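Local coordinates for mevalonate kinase (Methanocaldococcus jannaschii, PDB 1VIS), which catalyses the ATP-dependent phosphorylation of (R)-mevalonate to (R)-mevalonate 5-phosphate, a step on the route to archaeal isoprenoid lipids, at residues V11-E16 / R24-A29; A210-K215 / K250-S255; K233-F238 / I285-E290; V263-R268 / K294-E299. All coordinates share one frame; numbering follows the deposited sequence.

Contact 1 is the one nearest the catalytic centre: the V11 side chain lies about 4 Å from that of L111 in the predicted ATP-binding loop, and the I12 side chain about 6 Å from that of D157, the inferred proton acceptor. The other three lie away from these sites. Contact 3 meets contact 1 through F14 and F238, whose CE2 atoms are 3.9 Å apart. It also meets contact 4, with I286 CG2 3.9 Å from G266 CA, so that 285-290 lies between helix 235-249 and the helix pair of contact 4. Contact 2 lies on the surface and touches none of the others, its centre about 18 Å from that of contact 1.

Contact 1 of 4, residues V11-E16 / R24-A29; sequences VILFGE and RAISMA
The antiparallel hairpin of strands 3-14 and 24-40 carries a classic beta bulge, two residues, L13 and F14, standing opposite the single I26. Ahead of it V11 and M28 form a hydrogen-bonded pair: M28 N gives to V11 O at 2.7 Å, and V11 N gives back to M28 O. I12 and S27 follow as a non-hydrogen-bonded pair. I26 spends both backbone polar atoms on the bulge, its O taking L13 N at 2.7 Å and its N giving an almost straight bond (171° at the hydrogen) to F14 O at 2.8 Å. Here the CB of L13 points toward the partner strand, and a chi1 of -65°, with CG beside its backbone N, lets it cross I26 at about a right angle. CD1 of L13 meets I26 CG2 at 3.4 Å and reaches on to M28 CB at 3.8 Å. With an alanine at L13, I26 CG2 and M28 CB would probably lose the methyl that joins them, leaving a gap over the bulge. The other branch of I26 runs beside F14, its CD1 3.6 Å from F14 CD2 at the ring edge. G15 has a positive phi (105°) that would put any CB against the preceding carbonyl and close to R24 O. Backbone bonds thus fix the offset register, while apolar side chains fill the buried face next to helices 215-230 and 235-249.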
# COMPACT_ATOMS: atom_id res chain seq x y z
N VAL A 11 0.25 4.18 1.63
CA VAL A 11 -1.02 4.78 2.05
C VAL A 11 -1.36 6.03 1.24
O VAL A 11 -0.48 6.84 0.93
CB VAL A 11 -1.00 5.20 3.54
CG1 VAL A 11 -2.41 5.56 4.00
CG2 VAL A 11 -0.43 4.09 4.39
N ILE A 12 -2.64 6.18 0.89
CA ILE A 12 -3.07 7.37 0.15
C ILE A 12 -3.44 8.44 1.17
O ILE A 12 -4.26 8.21 2.06
CB ILE A 12 -4.28 7.07 -0.76
CG1 ILE A 12 -3.81 6.23 -1.95
CG2 ILE A 12 -4.91 8.38 -1.27
CD1 ILE A 12 -4.82 5.23 -2.43
N LEU A 13 -2.80 9.60 1.05
CA LEU A 13 -3.03 10.72 1.95
C LEU A 13 -4.25 11.51 1.50
O LEU A 13 -5.00 12.00 2.34
CB LEU A 13 -1.80 11.62 1.98
CG LEU A 13 -0.52 11.01 2.56
CD1 LEU A 13 0.67 11.91 2.26
CD2 LEU A 13 -0.68 10.82 4.06
N PHE A 14 -4.44 11.63 0.19
CA PHE A 14 -5.56 12.37 -0.40
C PHE A 14 -5.75 11.88 -1.83
O PHE A 14 -4.78 11.52 -2.50
CB PHE A 14 -5.26 13.86 -0.51
CG PHE A 14 -4.87 14.52 0.78
CD1 PHE A 14 -5.82 14.76 1.77
CD2 PHE A 14 -3.55 14.90 1.00
CE1 PHE A 14 -5.46 15.37 2.96
CE2 PHE A 14 -3.18 15.52 2.19
CZ PHE A 14 -4.13 15.76 3.17
N GLY A 15 -7.00 11.91 -2.30
CA GLY A 15 -7.27 11.50 -3.67
C GLY A 15 -7.90 10.14 -3.90
O GLY A 15 -8.23 9.81 -5.04
N GLU A 16 -8.08 9.37 -2.84
CA GLU A 16 -8.68 8.04 -2.92
C GLU A 16 -9.41 7.62 -4.20
O GLU A 16 -8.94 6.74 -4.93
CB GLU A 16 -9.63 7.83 -1.74
CG GLU A 16 -8.99 7.22 -0.52
CD GLU A 16 -8.13 8.20 0.25
OE1 GLU A 16 -7.41 7.74 1.15
OE2 GLU A 16 -8.19 9.41 -0.04
N ARG A 24 -5.67 13.99 -8.97
CA ARG A 24 -4.42 13.61 -8.32
C ARG A 24 -4.57 12.76 -7.06
O ARG A 24 -5.56 12.86 -6.35
CB ARG A 24 -3.62 14.87 -7.95
CG ARG A 24 -3.15 15.71 -9.14
CD ARG A 24 -2.48 17.02 -8.68
NE ARG A 24 -3.37 17.81 -7.82
CZ ARG A 24 -3.02 18.95 -7.22
NH1 ARG A 24 -3.91 19.59 -6.47
NH2 ARG A 24 -1.80 19.45 -7.36
N ALA A 25 -3.58 11.92 -6.81
CA ALA A 25 -3.54 11.09 -5.61
C ALA A 25 -2.20 11.40 -4.97
O ALA A 25 -1.19 11.52 -5.65
CB ALA A 25 -3.60 9.60 -5.95
N ILE A 26 -2.21 11.55 -3.66
CA ILE A 26 -1.00 11.81 -2.91
C ILE A 26 -0.76 10.54 -2.13
O ILE A 26 -1.43 10.28 -1.14
CB ILE A 26 -1.20 12.98 -1.94
CG1 ILE A 26 -1.21 14.29 -2.73
CG2 ILE A 26 -0.10 12.98 -0.87
CD1 ILE A 26 -1.55 15.49 -1.88
N SER A 27 0.21 9.74 -2.58
CA SER A 27 0.54 8.47 -1.94
C SER A 27 1.85 8.50 -1.14
O SER A 27 2.86 9.07 -1.57
CB SER A 27 0.61 7.39 -3.00
OG SER A 27 1.48 7.84 -4.01
N MET A 28 1.85 7.84 0.00
CA MET A 28 3.05 7.85 0.82
C MET A 28 3.50 6.49 1.31
O MET A 28 2.68 5.69 1.77
CB MET A 28 2.82 8.78 2.00
CG MET A 28 3.99 8.91 2.93
SD MET A 28 3.44 9.89 4.29
CE MET A 28 2.72 8.67 5.36
N ALA A 29 4.81 6.24 1.20
CA ALA A 29 5.41 4.98 1.64
C ALA A 29 5.51 4.99 3.17
O ALA A 29 5.94 5.97 3.75
CB ALA A 29 6.79 4.80 1.02

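Contact 2 of 4, residues A210-K215 / K250-S255; sequences AKIENK and KKLNIS
The side chains of I212 and N253 run antiparallel, passing one another where two helix-connecting loops meet at the surface. One loop leaves helix 202-210 through an inverse gamma turn centred on K211 and leads into helix 215-230; the other joins helix 235-249 to helix 257-269. The I212 side chain carries the contact. Its CG1 stands beside the backbone N (chi1 -76°), and an extended chi2 (-163°) carries I212 CD1 outward to L252 CA, 3.3 Å away, with L252 CB at 4.1 Å. I212 CD1 also faces N253 ND2 at 3.2 Å, nearly on the prolongation of the asparagine's CG-ND2 bond. This is van der Waals contact between a methyl and an amide nitrogen. Isoleucine suits the spot because its long branch can bridge from one loop to the other. N253 takes a left-handed backbone conformation, which asparagine accepts more readily than most residues, and its backbone N closes the turn by bonding to K250 O at 3.0 Å. The end of L252 comes nearer the other loop, its CD2 at 4.4 Å from K215 CA, while also touching I218 of helix 215-230; a leucine is well placed where the covering surface is apolar. The chain of K215 leaves the interface, folding back along its own loop. There the lysine head serves carbonyl oxygens at the end of helix 202-210 and just beyond: K215 NZ gives to A210 O at 2.7 Å and, more weakly, to I212 O at 3.2 Å.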
# COMPACT_ATOMS: atom_id res chain seq x y z
N ALA A 210 -19.04 5.80 -8.83
CA ALA A 210 -19.37 6.16 -10.21
C ALA A 210 -20.86 6.50 -10.28
O ALA A 210 -21.27 7.42 -10.99
CB ALA A 210 -19.06 4.99 -11.13
N LYS A 211 -21.66 5.76 -9.52
CA LYS A 211 -23.10 5.95 -9.49
C LYS A 211 -23.50 7.09 -8.54
O LYS A 211 -24.43 6.96 -7.75
CB LYS A 211 -23.78 4.64 -9.08
CG LYS A 211 -25.30 4.68 -9.17
CD LYS A 211 -25.78 5.27 -10.51
CE LYS A 211 -27.29 5.45 -10.55
NZ LYS A 211 -28.00 4.14 -10.50
N ILE A 212 -22.78 8.21 -8.62
CA ILE A 212 -23.06 9.39 -7.80
C ILE A 212 -23.04 10.62 -8.69
O ILE A 212 -22.13 10.79 -9.50
CB ILE A 212 -22.03 9.58 -6.66
CG1 ILE A 212 -22.30 8.57 -5.54
CG2 ILE A 212 -22.09 11.01 -6.12
CD1 ILE A 212 -21.63 8.91 -4.24
N GLU A 213 -24.03 11.49 -8.53
CA GLU A 213 -24.12 12.70 -9.34
C GLU A 213 -23.12 13.75 -8.91
O GLU A 213 -22.28 14.21 -9.70
CB GLU A 213 -25.53 13.28 -9.25
CG GLU A 213 -26.54 12.59 -10.15
CD GLU A 213 -27.95 13.10 -9.92
OE1 GLU A 213 -28.55 12.74 -8.88
OE2 GLU A 213 -28.45 13.87 -10.76
N ASN A 214 -23.22 14.12 -7.64
CA ASN A 214 -22.35 15.13 -7.06
C ASN A 214 -20.87 14.75 -7.11
O ASN A 214 -20.00 15.57 -6.80
CB ASN A 214 -22.76 15.36 -5.60
CG ASN A 214 -22.56 16.79 -5.16
OD1 ASN A 214 -22.70 17.11 -3.98
ND2 ASN A 214 -22.24 17.67 -6.11
N LYS A 215 -20.58 13.52 -7.52
CA LYS A 215 -19.20 13.03 -7.58
C LYS A 215 -18.13 14.01 -8.08
O LYS A 215 -17.17 14.31 -7.36
CB LYS A 215 -19.11 11.74 -8.42
CG LYS A 215 -19.16 11.96 -9.92
CD LYS A 215 -18.42 10.87 -10.65
CE LYS A 215 -19.26 9.61 -10.84
NZ LYS A 215 -20.30 9.76 -11.92
N LYS A 250 -16.93 10.91 2.59
CA LYS A 250 -18.19 10.58 3.23
C LYS A 250 -19.36 10.91 2.30
O LYS A 250 -20.40 10.25 2.35
CB LYS A 250 -18.35 11.36 4.54
CG LYS A 250 -17.34 11.01 5.62
CD LYS A 250 -18.02 10.48 6.87
CE LYS A 250 -19.05 11.46 7.44
NZ LYS A 250 -18.47 12.72 8.00
N LYS A 251 -19.18 11.92 1.44
CA LYS A 251 -20.22 12.33 0.50
C LYS A 251 -20.33 11.34 -0.66
O LYS A 251 -21.21 11.47 -1.52
CB LYS A 251 -19.93 13.73 -0.05
CG LYS A 251 -19.80 14.84 0.98
CD LYS A 251 -21.12 15.50 1.33
CE LYS A 251 -20.89 16.78 2.14
NZ LYS A 251 -22.16 17.50 2.49
N LEU A 252 -19.43 10.37 -0.70
CA LEU A 252 -19.45 9.37 -1.76
C LEU A 252 -19.97 8.10 -1.11
O LEU A 252 -19.88 7.01 -1.68
CB LEU A 252 -18.04 9.13 -2.30
CG LEU A 252 -17.31 10.41 -2.70
CD1 LEU A 252 -15.86 10.08 -3.05
CD2 LEU A 252 -18.01 11.07 -3.88
N ASN A 253 -20.50 8.29 0.10
CA ASN A 253 -21.05 7.23 0.95
C ASN A 253 -20.36 5.88 0.82
O ASN A 253 -21.00 4.84 0.69
CB ASN A 253 -22.56 7.08 0.74
CG ASN A 253 -22.90 6.50 -0.60
OD1 ASN A 253 -23.44 5.40 -0.69
ND2 ASN A 253 -22.59 7.23 -1.66
N ILE A 254 -19.04 5.93 0.86
CA ILE A 254 -18.23 4.73 0.82
C ILE A 254 -17.59 4.66 2.19
O ILE A 254 -16.66 3.89 2.42
CB ILE A 254 -17.12 4.81 -0.22
CG1 ILE A 254 -16.46 6.20 -0.16
CG2 ILE A 254 -17.68 4.47 -1.59
CD1 ILE A 254 -14.95 6.17 -0.34
N SER A 255 -18.06 5.51 3.10
CA SER A 255 -17.55 5.49 4.46
C SER A 255 -18.52 4.66 5.28
O SER A 255 -19.60 4.30 4.81
CB SER A 255 -17.44 6.91 5.03
OG SER A 255 -16.84 6.89 6.32

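Contact 3 of 4, residues K233-F238 / I285-E290; sequences KNKEDF and IILVNE
K235, in the first turn of helix 235-249, faces L287 of strand 282-287, with their CA atoms 7.6 Å apart. A chi1 of 167° swings the L287 CG opposite the backbone N and sends CD2 across to the helix. There L287 CD2 touches K235 on two atoms, O at 3.5 Å and CB at 3.6 Å. L287 CD2 also lies 3.7 Å from F238 CD1, at the edge of the ring. Both the lysine and the phenylalanine cross the leucine at about a right angle, and its single CD2 methyl meets both residues. F238 is buried, its ring also meeting that of F184, and an aromatic group fills this inner position well. K235 is suited to the border: its stem covers L287, then extends past V288 O until K235 NZ comes 4.2 Å from E290 CG. The ammonium makes a weak hydrogen bond to N187 O; E290 OE2, 4.6 Å from K235 NZ, is too distant for a salt bridge and probably adds a weak electrostatic attraction. N234 occupies the N-cap, its OD1 accepting from D237 N, and so marks where the helix begins. In the C-terminal GHMP kinase domain, helix 235-249 thus covers the face of the antiparallel sheet opposite the one on which helices 257-269 and 293-301 of the ferredoxin-like fold pack.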
# COMPACT_ATOMS: atom_id res chain seq x y z
N LYS A 233 2.15 23.99 6.19
CA LYS A 233 3.31 24.00 7.07
C LYS A 233 3.18 23.36 8.45
O LYS A 233 4.15 22.78 8.96
CB LYS A 233 3.79 25.44 7.24
CG LYS A 233 2.65 26.44 7.36
CD LYS A 233 2.89 27.65 6.46
CE LYS A 233 3.02 27.26 4.98
NZ LYS A 233 4.27 26.50 4.67
N ASN A 234 2.00 23.45 9.07
CA ASN A 234 1.83 22.86 10.40
C ASN A 234 0.86 21.68 10.46
O ASN A 234 -0.10 21.60 9.68
CB ASN A 234 1.42 23.95 11.41
CG ASN A 234 0.05 24.53 11.11
OD1 ASN A 234 -0.95 23.83 11.15
ND2 ASN A 234 0.01 25.82 10.83
N LYS A 235 1.12 20.78 11.40
CA LYS A 235 0.29 19.59 11.59
C LYS A 235 -1.14 19.93 12.00
O LYS A 235 -2.05 19.11 11.83
CB LYS A 235 0.88 18.68 12.68
CG LYS A 235 2.33 18.25 12.49
CD LYS A 235 2.71 17.33 13.66
CE LYS A 235 4.17 16.94 13.66
NZ LYS A 235 4.49 16.07 14.84
N GLU A 236 -1.34 21.11 12.56
CA GLU A 236 -2.66 21.55 12.99
C GLU A 236 -3.54 21.82 11.77
O GLU A 236 -4.71 21.40 11.72
CB GLU A 236 -2.52 22.82 13.83
CG GLU A 236 -3.83 23.48 14.21
CD GLU A 236 -3.61 24.78 14.98
OE1 GLU A 236 -2.74 25.58 14.55
OE2 GLU A 236 -4.30 25.00 15.99
N ASP A 237 -2.97 22.51 10.79
CA ASP A 237 -3.65 22.84 9.54
C ASP A 237 -3.82 21.60 8.68
O ASP A 237 -4.88 21.37 8.08
CB ASP A 237 -2.84 23.88 8.75
CG ASP A 237 -3.32 25.31 8.97
OD1 ASP A 237 -3.31 25.78 10.13
OD2 ASP A 237 -3.70 25.97 7.98
N PHE A 238 -2.75 20.80 8.62
CA PHE A 238 -2.71 19.57 7.84
C PHE A 238 -3.74 18.58 8.34
O PHE A 238 -4.47 17.97 7.54
CB PHE A 238 -1.31 18.96 7.90
CG PHE A 238 -1.11 17.75 7.01
CD1 PHE A 238 -1.18 16.46 7.54
CD2 PHE A 238 -0.83 17.91 5.65
CE1 PHE A 238 -0.97 15.34 6.73
CE2 PHE A 238 -0.62 16.80 4.83
CZ PHE A 238 -0.69 15.51 5.37
N ILE A 285 -6.42 6.70 8.67
CA ILE A 285 -5.07 7.14 9.01
C ILE A 285 -5.15 8.41 9.86
O ILE A 285 -5.85 9.37 9.51
CB ILE A 285 -4.23 7.40 7.75
CG1 ILE A 285 -2.86 7.95 8.18
CG2 ILE A 285 -4.97 8.33 6.80
CD1 ILE A 285 -1.87 8.11 7.07
N ILE A 286 -4.44 8.41 10.98
CA ILE A 286 -4.50 9.53 11.89
C ILE A 286 -3.18 10.26 12.11
O ILE A 286 -2.17 9.63 12.44
CB ILE A 286 -5.02 9.06 13.26
CG1 ILE A 286 -6.37 8.34 13.05
CG2 ILE A 286 -5.13 10.24 14.22
CD1 ILE A 286 -6.89 7.62 14.27
N LEU A 287 -3.17 11.57 11.93
CA LEU A 287 -1.95 12.31 12.18
C LEU A 287 -1.86 12.48 13.69
O LEU A 287 -2.72 13.10 14.31
CB LEU A 287 -1.94 13.68 11.50
CG LEU A 287 -0.81 14.59 12.01
CD1 LEU A 287 0.54 13.91 11.92
CD2 LEU A 287 -0.82 15.87 11.21
N VAL A 288 -0.81 11.89 14.26
CA VAL A 288 -0.58 11.93 15.69
C VAL A 288 -0.18 13.30 16.21
O VAL A 288 0.60 14.01 15.57
CB VAL A 288 0.53 10.90 16.09
CG1 VAL A 288 1.13 11.24 17.45
CG2 VAL A 288 -0.06 9.49 16.11
N ASN A 289 -0.75 13.65 17.36
CA ASN A 289 -0.43 14.91 18.03
C ASN A 289 0.33 14.47 19.28
O ASN A 289 -0.28 14.06 20.26
CB ASN A 289 -1.71 15.64 18.44
CG ASN A 289 -1.43 16.84 19.33
OD1 ASN A 289 -2.10 17.04 20.35
ND2 ASN A 289 -0.44 17.64 18.96
N GLU A 290 1.65 14.55 19.21
CA GLU A 290 2.52 14.13 20.31
C GLU A 290 2.05 14.66 21.66
O GLU A 290 2.28 14.03 22.70
CB GLU A 290 3.96 14.58 20.04
CG GLU A 290 4.45 14.26 18.63
CD GLU A 290 5.98 14.23 18.51
OE1 GLU A 290 6.64 15.14 19.05
OE2 GLU A 290 6.50 13.30 17.86

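Contact 4 of 4, residues V263-R268 / K294-E299; sequences VDIGNR and KELLKE
I265 and E299 meet in an antiparallel helix-helix contact between helices 257-269 and 293-301, which lie together against the sheet of the C-terminal domain. The axes of 263-268 and 294-299 run at 163° and approach to 9.8 Å. I265 contributes the largest share: its CG2 touches E299 CB at 3.6 Å, and its CD1 lies 3.8 Å from E299 O. With CG1 beside the backbone N (chi1 -57°), both branches of the isoleucine can be used against the neighbouring helix. L296 comes in closer to the sheet, its CD2 3.9 Å from I265 O and within 4.4 Å of G266 CA. G266, with no side chain, lets I286 of the sheet pack closely on its CA. On the solvent side R268 bends at chi2 so that its NH2 faces E295 OE2, at 3.7 Å a long salt bridge. The carboxylate oxygen lies at the edge of the guanidinium, yet the two groups are turned 85° against each other, so they do not pair side by side. The pair is therefore held mainly by apolar contact, with the stem of E299 adding its share, while the outer charges probably contribute a looser attraction.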
# COMPACT_ATOMS: atom_id res chain seq x y z
N VAL A 263 -12.49 8.27 12.96
CA VAL A 263 -12.07 9.57 12.47
C VAL A 263 -12.34 10.64 13.52
O VAL A 263 -11.55 11.57 13.67
CB VAL A 263 -12.80 9.93 11.15
CG1 VAL A 263 -12.46 11.35 10.73
CG2 VAL A 263 -12.38 8.97 10.06
N ASP A 264 -13.44 10.49 14.24
CA ASP A 264 -13.80 11.44 15.29
C ASP A 264 -12.70 11.51 16.33
O ASP A 264 -12.18 12.58 16.64
CB ASP A 264 -15.10 11.03 15.99
CG ASP A 264 -16.31 11.37 15.17
OD1 ASP A 264 -16.28 12.40 14.46
OD2 ASP A 264 -17.31 10.62 15.25
N ILE A 265 -12.37 10.34 16.88
CA ILE A 265 -11.32 10.23 17.88
C ILE A 265 -10.07 10.89 17.32
O ILE A 265 -9.31 11.54 18.04
CB ILE A 265 -11.02 8.75 18.20
CG1 ILE A 265 -12.29 8.05 18.67
CG2 ILE A 265 -9.93 8.65 19.25
CD1 ILE A 265 -12.08 6.60 19.03
N GLY A 266 -9.87 10.74 16.01
CA GLY A 266 -8.71 11.33 15.38
C GLY A 266 -8.68 12.84 15.34
O GLY A 266 -7.61 13.44 15.50
N ASN A 267 -9.83 13.48 15.12
CA ASN A 267 -9.90 14.94 15.05
C ASN A 267 -9.76 15.57 16.43
O ASN A 267 -9.14 16.62 16.59
CB ASN A 267 -11.23 15.40 14.46
CG ASN A 267 -11.54 14.72 13.14
OD1 ASN A 267 -10.73 14.74 12.21
ND2 ASN A 267 -12.72 14.11 13.06
N ARG A 268 -10.35 14.90 17.41
CA ARG A 268 -10.33 15.36 18.79
C ARG A 268 -9.00 15.11 19.51
O ARG A 268 -8.36 16.06 19.98
CB ARG A 268 -11.49 14.68 19.54
CG ARG A 268 -12.04 15.47 20.73
CD ARG A 268 -10.99 15.63 21.80
NE ARG A 268 -11.56 15.95 23.11
CZ ARG A 268 -10.85 16.03 24.22
NH1 ARG A 268 -11.44 16.32 25.37
NH2 ARG A 268 -9.54 15.83 24.18
N LYS A 294 -0.84 10.23 24.14
CA LYS A 294 -1.24 9.23 25.13
C LYS A 294 -2.76 9.12 25.16
O LYS A 294 -3.31 8.02 25.29
CB LYS A 294 -0.72 9.62 26.52
CG LYS A 294 0.80 9.55 26.65
CD LYS A 294 1.24 9.57 28.11
CE LYS A 294 0.71 8.36 28.87
NZ LYS A 294 1.04 8.41 30.32
N GLU A 295 -3.43 10.26 25.04
CA GLU A 295 -4.89 10.32 25.02
C GLU A 295 -5.41 9.54 23.82
O GLU A 295 -6.22 8.61 23.96
CB GLU A 295 -5.36 11.77 24.88
CG GLU A 295 -5.40 12.58 26.16
CD GLU A 295 -6.69 13.39 26.25
OE1 GLU A 295 -7.76 12.76 26.41
OE2 GLU A 295 -6.63 14.63 26.15
N LEU A 296 -4.94 9.95 22.65
CA LEU A 296 -5.30 9.33 21.39
C LEU A 296 -5.38 7.82 21.52
O LEU A 296 -6.38 7.20 21.15
CB LEU A 296 -4.25 9.68 20.33
CG LEU A 296 -4.67 10.48 19.10
CD1 LEU A 296 -3.45 10.63 18.17
CD2 LEU A 296 -5.82 9.78 18.38
N LEU A 297 -4.31 7.23 22.06
CA LEU A 297 -4.24 5.79 22.24
C LEU A 297 -5.36 5.22 23.08
O LEU A 297 -6.10 4.36 22.62
CB LEU A 297 -2.89 5.40 22.85
CG LEU A 297 -1.71 5.18 21.90
CD1 LEU A 297 -0.49 4.72 22.68
CD2 LEU A 297 -2.08 4.13 20.86
N LYS A 298 -5.48 5.70 24.31
CA LYS A 298 -6.51 5.21 25.22
C LYS A 298 -7.88 5.17 24.55
O LYS A 298 -8.58 4.16 24.59
CB LYS A 298 -6.59 6.09 26.48
CG LYS A 298 -7.41 5.45 27.62
CD LYS A 298 -8.13 6.48 28.51
CE LYS A 298 -7.18 7.38 29.29
NZ LYS A 298 -6.52 8.40 28.43
N GLU A 299 -8.26 6.27 23.92
CA GLU A 299 -9.56 6.33 23.26
C GLU A 299 -9.66 5.35 22.11
O GLU A 299 -10.67 4.67 21.94
CB GLU A 299 -9.83 7.75 22.76
CG GLU A 299 -10.13 8.73 23.87
CD GLU A 299 -11.26 8.26 24.78
OE1 GLU A 299 -10.98 7.94 25.96
OE2 GLU A 299 -12.42 8.21 24.30